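Local coordinates for protein probable AP endonuclease (PDB 6KI3) that probably cleaves DNA on the 5' side of abasic sites during repair, using three zinc ions, and also removes mismatched 3' ends as a 3'-5' exonuclease, at residues A[195-201]-A[256-262]; A[204-209]-A[261-265]. One frame throughout, in Å; residues are numbered along the deposited sequence.

Contact 1. Residues A[195-201]-A[256-262]; sequences ISSYNDA and QSGLYCF
Two helix starts, 198-201 and 258-262, meet at their N termini. Ser197 and Ser257 form a single backbone beta bridge, CA to CA 4.7 Å. Gly258 N donates to Ser196 O at 2.7 Å, and Tyr198 N to Gln256 O at 3.0 Å. Gly258 is the hollow: the carbonyls of 195-197 press on it, Ile195 O 3.3 Å from Gly258 CA, where a CB would clash. Ala201 CB fills the next gap, 3.4 Å from Gly258 O and 3.6 Å from Phe262 CE2. Tyr198 (chi1 t) lays a ring face over Cys261, whose SG lies 4.4 Å from the ring centroid, a sulfur-aromatic contact. Tyr198 CE2, at the ring edge, lies 3.9 Å from Tyr260 CD2. Ser197 OG accepts from Asp200 N at 3.1 Å and Asp200 OD2 weakly from Ser197 N at 3.5 Å, a capping box. Ser257 OG accepts weakly from Tyr260 N at 3.4 Å and also bonds Ile254 O. The arrangement joins two serine N-capped helix starts on the outside of a TIM barrel.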
loop_
_atom_site.group_PDB
_atom_site.type_symbol
_atom_site.label_atom_id
_atom_site.label_comp_id
_atom_site.label_asym_id
_atom_site.label_seq_id
_atom_site.Cartn_x
_atom_site.Cartn_y
_atom_site.Cartn_z
ATOM N N ILE A 195 0.376 16.757 6.889
ATOM C CA ILE A 195 0.581 16.765 5.445
ATOM C C ILE A 195 -0.632 17.395 4.771
ATOM O O ILE A 195 -0.962 17.064 3.627
ATOM C CB ILE A 195 0.833 15.344 4.908
ATOM C CG1 ILE A 195 -0.286 14.402 5.359
ATOM C CG2 ILE A 195 2.190 14.833 5.367
ATOM C CD1 ILE A 195 -0.183 13.004 4.789
ATOM N N SER A 196 -1.295 18.315 5.475
ATOM C CA SER A 196 -2.550 18.869 4.976
ATOM C C SER A 196 -2.317 19.823 3.810
ATOM O O SER A 196 -2.996 19.736 2.780
ATOM C CB SER A 196 -3.297 19.573 6.109
ATOM O OG SER A 196 -3.737 18.643 7.082
ATOM N N SER A 197 -1.368 20.741 3.950
ATOM C CA SER A 197 -1.133 21.739 2.917
ATOM C C SER A 197 -0.077 21.262 1.926
ATOM O O SER A 197 0.659 20.302 2.172
ATOM C CB SER A 197 -0.699 23.068 3.533
ATOM O OG SER A 197 0.677 23.052 3.868
ATOM N N TYR A 198 -0.013 21.961 0.788
ATOM C CA TYR A 198 0.977 21.641 -0.235
ATOM C C TYR A 198 2.394 21.744 0.316
ATOM O O TYR A 198 3.236 20.878 0.051
ATOM C CB TYR A 198 0.798 22.570 -1.438
ATOM C CG TYR A 198 1.695 22.256 -2.617
ATOM C CD1 TYR A 198 2.995 22.743 -2.680
ATOM C CD2 TYR A 198 1.237 21.479 -3.675
ATOM C CE1 TYR A 198 3.816 22.459 -3.755
ATOM C CE2 TYR A 198 2.051 21.191 -4.756
ATOM C CZ TYR A 198 3.339 21.684 -4.790
ATOM O OH TYR A 198 4.154 21.402 -5.862
ATOM N N ASN A 199 2.676 22.798 1.085
ATOM C CA ASN A 199 4.016 22.978 1.633
ATOM C C ASN A 199 4.324 21.932 2.697
ATOM O O ASN A 199 5.465 21.464 2.802
ATOM C CB ASN A 199 4.161 24.389 2.203
ATOM C CG ASN A 199 5.603 24.755 2.496
ATOM O OD1 ASN A 199 6.360 25.112 1.593
ATOM N ND2 ASN A 199 5.989 24.675 3.764
ATOM N N ASP A 200 3.321 21.553 3.495
ATOM C CA ASP A 200 3.532 20.532 4.518
ATOM C C ASP A 200 3.950 19.206 3.896
ATOM O O ASP A 200 4.847 18.526 4.408
ATOM C CB ASP A 200 2.266 20.356 5.357
ATOM C CG ASP A 200 1.933 21.582 6.186
ATOM O OD1 ASP A 200 2.853 22.374 6.483
ATOM O OD2 ASP A 200 0.748 21.752 6.543
ATOM N N ALA A 201 3.311 18.822 2.790
ATOM C CA ALA A 201 3.702 17.604 2.090
ATOM C C ALA A 201 4.991 17.803 1.301
ATOM O O ALA A 201 5.834 16.899 1.251
ATOM C CB ALA A 201 2.576 17.148 1.161
ATOM N N GLN A 256 -3.896 23.021 -3.905
ATOM C CA GLN A 256 -3.150 23.509 -2.754
ATOM C C GLN A 256 -3.142 22.511 -1.606
ATOM O O GLN A 256 -2.551 22.793 -0.558
ATOM C CB GLN A 256 -3.716 24.849 -2.270
ATOM C CG GLN A 256 -3.292 26.046 -3.107
ATOM C CD GLN A 256 -4.220 26.302 -4.277
ATOM O OE1 GLN A 256 -5.344 26.767 -4.099
ATOM N NE2 GLN A 256 -3.753 25.996 -5.482
ATOM N N SER A 257 -3.782 21.358 -1.777
ATOM C CA SER A 257 -3.775 20.326 -0.755
ATOM C C SER A 257 -2.423 19.620 -0.716
ATOM O O SER A 257 -1.604 19.729 -1.633
ATOM C CB SER A 257 -4.880 19.303 -1.014
ATOM O OG SER A 257 -4.684 18.641 -2.253
ATOM N N GLY A 258 -2.196 18.885 0.373
ATOM C CA GLY A 258 -1.008 18.057 0.453
ATOM C C GLY A 258 -1.066 16.857 -0.468
ATOM O O GLY A 258 -0.025 16.351 -0.897
ATOM N N LEU A 259 -2.275 16.391 -0.794
ATOM C CA LEU A 259 -2.411 15.228 -1.665
ATOM C C LEU A 259 -1.918 15.523 -3.074
ATOM O O LEU A 259 -1.252 14.684 -3.691
ATOM C CB LEU A 259 -3.865 14.761 -1.705
ATOM C CG LEU A 259 -4.118 13.685 -2.706
ATOM C CD1 LEU A 259 -3.912 12.356 -2.109
ATOM C CD2 LEU A 259 -5.494 13.786 -3.322
ATOM N N TYR A 260 -2.242 16.705 -3.607
ATOM C CA TYR A 260 -1.795 17.044 -4.955
ATOM C C TYR A 260 -0.277 17.047 -5.055
ATOM O O TYR A 260 0.276 16.724 -6.113
ATOM C CB TYR A 260 -2.356 18.401 -5.381
ATOM C CG TYR A 260 -1.851 18.854 -6.731
ATOM C CD1 TYR A 260 -2.158 18.140 -7.881
ATOM C CD2 TYR A 260 -1.062 19.989 -6.856
ATOM C CE1 TYR A 260 -1.699 18.545 -9.119
ATOM C CE2 TYR A 260 -0.597 20.403 -8.090
ATOM C CZ TYR A 260 -0.919 19.678 -9.219
ATOM O OH TYR A 260 -0.460 20.084 -10.451
ATOM N N CYS A 261 0.414 17.401 -3.970
ATOM C CA CYS A 261 1.868 17.289 -3.961
ATOM C C CYS A 261 2.302 15.827 -3.980
ATOM O O CYS A 261 3.318 15.484 -4.596
ATOM C CB CYS A 261 2.446 18.011 -2.745
ATOM S SG CYS A 261 4.252 18.062 -2.703
ATOM N N PHE A 262 1.545 14.954 -3.309
ATOM C CA PHE A 262 1.824 13.524 -3.393
ATOM C C PHE A 262 1.563 12.996 -4.798
ATOM O O PHE A 262 2.289 12.120 -5.281
ATOM C CB PHE A 262 0.983 12.757 -2.369
ATOM C CG PHE A 262 1.562 12.752 -0.981
ATOM C CD1 PHE A 262 2.512 11.813 -0.616
ATOM C CD2 PHE A 262 1.149 13.679 -0.037
ATOM C CE1 PHE A 262 3.046 11.802 0.660
ATOM C CE2 PHE A 262 1.678 13.674 1.241
ATOM C CZ PHE A 262 2.627 12.734 1.590
#

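Contact 2. Residues A[204-209]-A[261-265]; sequences WLRSLE and CFVEY
Helices 204-209 and 261-265 run nearly parallel, at 25°, with axes 11.2 Å apart. No hydrogen bond crosses between them. The nearest CA pair is Leu205 and Phe262, at 7.7 Å, so side chains bridge the gap. Cys261 comes first: its SG is 3.9 Å from Leu205 CD1, and its O is 3.6 Å from the same CD1. Phe262 (chi1 m) turns its ring back to the first helix. Leu205 (chi1 m, chi2 t) puts CD1 over a face of that ring, 3.9 Å from the centroid, a CH-pi contact. Leu205 CD2 also reaches Phe262 CE1 at 3.6 Å, and Trp204 CZ3 approaches that CE1 at 4.3 Å. Tyr265 (chi1 t) is one turn on. Its CB is 4.2 Å from Leu205 CD1, and its OH is 3.7 Å from Leu208 CD2. Glu209 CD meets the Tyr265 ring edge, 3.3 Å from CE2. Beyond the pair, Trp204 and Leu208 pack on helix 161-174, while Leu208 and Tyr265 rest on Ile220 of strand 220-227, part of the TIM barrel wall.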
loop_
_atom_site.group_PDB
_atom_site.type_symbol
_atom_site.label_atom_id
_atom_site.label_comp_id
_atom_site.label_asym_id
_atom_site.label_seq_id
_atom_site.Cartn_x
_atom_site.Cartn_y
_atom_site.Cartn_z
ATOM N N TRP A 204 8.033 17.384 3.510
ATOM C CA TRP A 204 8.239 15.982 3.859
ATOM C C TRP A 204 8.706 15.175 2.653
ATOM O O TRP A 204 9.606 14.336 2.772
ATOM C CB TRP A 204 6.947 15.398 4.432
ATOM C CG TRP A 204 7.111 14.060 5.093
ATOM C CD1 TRP A 204 7.400 13.827 6.406
ATOM C CD2 TRP A 204 6.982 12.773 4.476
ATOM N NE1 TRP A 204 7.465 12.477 6.644
ATOM C CE2 TRP A 204 7.211 11.807 5.476
ATOM C CE3 TRP A 204 6.697 12.345 3.176
ATOM C CZ2 TRP A 204 7.166 10.439 5.216
ATOM C CZ3 TRP A 204 6.653 10.986 2.920
ATOM C CH2 TRP A 204 6.887 10.050 3.936
ATOM N N LEU A 205 8.112 15.421 1.482
ATOM C CA LEU A 205 8.485 14.665 0.290
ATOM C C LEU A 205 9.852 15.079 -0.240
ATOM O O LEU A 205 10.541 14.266 -0.867
ATOM C CB LEU A 205 7.418 14.830 -0.791
ATOM C CG LEU A 205 6.121 14.055 -0.552
ATOM C CD1 LEU A 205 5.070 14.411 -1.592
ATOM C CD2 LEU A 205 6.391 12.558 -0.552
ATOM N N ARG A 206 10.261 16.329 -0.007
ATOM C CA ARG A 206 11.607 16.740 -0.393
ATOM C C ARG A 206 12.656 16.048 0.466
ATOM O O ARG A 206 13.696 15.612 -0.043
ATOM C CB ARG A 206 11.746 18.259 -0.294
ATOM N N SER A 207 12.401 15.937 1.772
ATOM C CA SER A 207 13.303 15.190 2.641
ATOM C C SER A 207 13.348 13.716 2.257
ATOM O O SER A 207 14.349 13.038 2.514
ATOM C CB SER A 207 12.878 15.347 4.100
ATOM O OG SER A 207 11.564 14.854 4.301
ATOM N N LEU A 208 12.276 13.207 1.646
ATOM C CA LEU A 208 12.281 11.833 1.159
ATOM C C LEU A 208 13.225 11.675 -0.025
ATOM O O LEU A 208 14.036 10.742 -0.066
ATOM C CB LEU A 208 10.864 11.406 0.775
ATOM C CG LEU A 208 10.763 10.032 0.111
ATOM C CD1 LEU A 208 11.209 8.939 1.070
ATOM C CD2 LEU A 208 9.352 9.773 -0.392
ATOM N N GLU A 209 13.130 12.577 -1.005
ATOM C CA GLU A 209 14.022 12.503 -2.156
ATOM C C GLU A 209 15.471 12.741 -1.756
ATOM O O GLU A 209 16.386 12.221 -2.402
ATOM C CB GLU A 209 13.594 13.510 -3.223
ATOM C CG GLU A 209 12.128 13.419 -3.608
ATOM C CD GLU A 209 11.928 13.202 -5.095
ATOM O OE1 GLU A 209 12.475 12.216 -5.632
ATOM O OE2 GLU A 209 11.224 14.018 -5.726
ATOM N N CYS A 261 0.414 17.401 -3.970
ATOM C CA CYS A 261 1.868 17.289 -3.961
ATOM C C CYS A 261 2.302 15.827 -3.980
ATOM O O CYS A 261 3.318 15.484 -4.596
ATOM C CB CYS A 261 2.446 18.011 -2.745
ATOM S SG CYS A 261 4.252 18.062 -2.703
ATOM N N PHE A 262 1.545 14.954 -3.309
ATOM C CA PHE A 262 1.824 13.524 -3.393
ATOM C C PHE A 262 1.563 12.996 -4.798
ATOM O O PHE A 262 2.289 12.120 -5.281
ATOM C CB PHE A 262 0.983 12.757 -2.369
ATOM C CG PHE A 262 1.562 12.752 -0.981
ATOM C CD1 PHE A 262 2.512 11.813 -0.616
ATOM C CD2 PHE A 262 1.149 13.679 -0.037
ATOM C CE1 PHE A 262 3.046 11.802 0.660
ATOM C CE2 PHE A 262 1.678 13.674 1.241
ATOM C CZ PHE A 262 2.627 12.734 1.590
ATOM N N VAL A 263 0.534 13.518 -5.468
ATOM C CA VAL A 263 0.227 13.073 -6.823
ATOM C C VAL A 263 1.343 13.470 -7.783
ATOM O O VAL A 263 1.685 12.718 -8.704
ATOM C CB VAL A 263 -1.138 13.631 -7.269
ATOM C CG1 VAL A 263 -1.413 13.289 -8.725
ATOM C CG2 VAL A 263 -2.243 13.090 -6.376
ATOM N N GLU A 264 1.936 14.648 -7.578
ATOM C CA GLU A 264 3.011 15.097 -8.457
ATOM C C GLU A 264 4.264 14.246 -8.284
ATOM O O GLU A 264 4.951 13.939 -9.264
ATOM C CB GLU A 264 3.319 16.573 -8.200
ATOM C CG GLU A 264 2.264 17.531 -8.735
ATOM C CD GLU A 264 2.589 18.983 -8.434
ATOM O OE1 GLU A 264 3.192 19.251 -7.373
ATOM O OE2 GLU A 264 2.248 19.856 -9.261
ATOM N N TYR A 265 4.582 13.858 -7.046
ATOM C CA TYR A 265 5.727 12.981 -6.825
ATOM C C TYR A 265 5.473 11.593 -7.399
ATOM O O TYR A 265 6.371 10.990 -7.999
ATOM C CB TYR A 265 6.048 12.899 -5.331
ATOM C CG TYR A 265 7.064 11.838 -4.967
ATOM C CD1 TYR A 265 6.670 10.538 -4.674
ATOM C CD2 TYR A 265 8.418 12.137 -4.905
ATOM C CE1 TYR A 265 7.593 9.568 -4.345
ATOM C CE2 TYR A 265 9.348 11.170 -4.569
ATOM C CZ TYR A 265 8.929 9.889 -4.291
ATOM O OH TYR A 265 9.845 8.920 -3.958
#

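How the contacts relate
From the N terminus, 195-201 leads into helix 198-209, which carries 204-209. The chain then passes strand 220-227 and the short strand 238-239. It returns at 256-262, which leads into helix 258-269 and so to 261-265. Contact 1 closes the longer loop, of 54 residues. Contact 2 closes one of 51. The two loops cross, because 204-209 starts inside the loop of contact 1 while 261-265 runs past the end of 256-262. The contacts share Cys261 and Phe262. Contact 1 joins the helix starts, and contact 2 continues the same pairing toward the C-terminal ends. A probable hydrogen bond, Tyr198 OH to Glu264 OE1 at 2.8 Å, links them. Together they tie two outer helices of the TIM barrel.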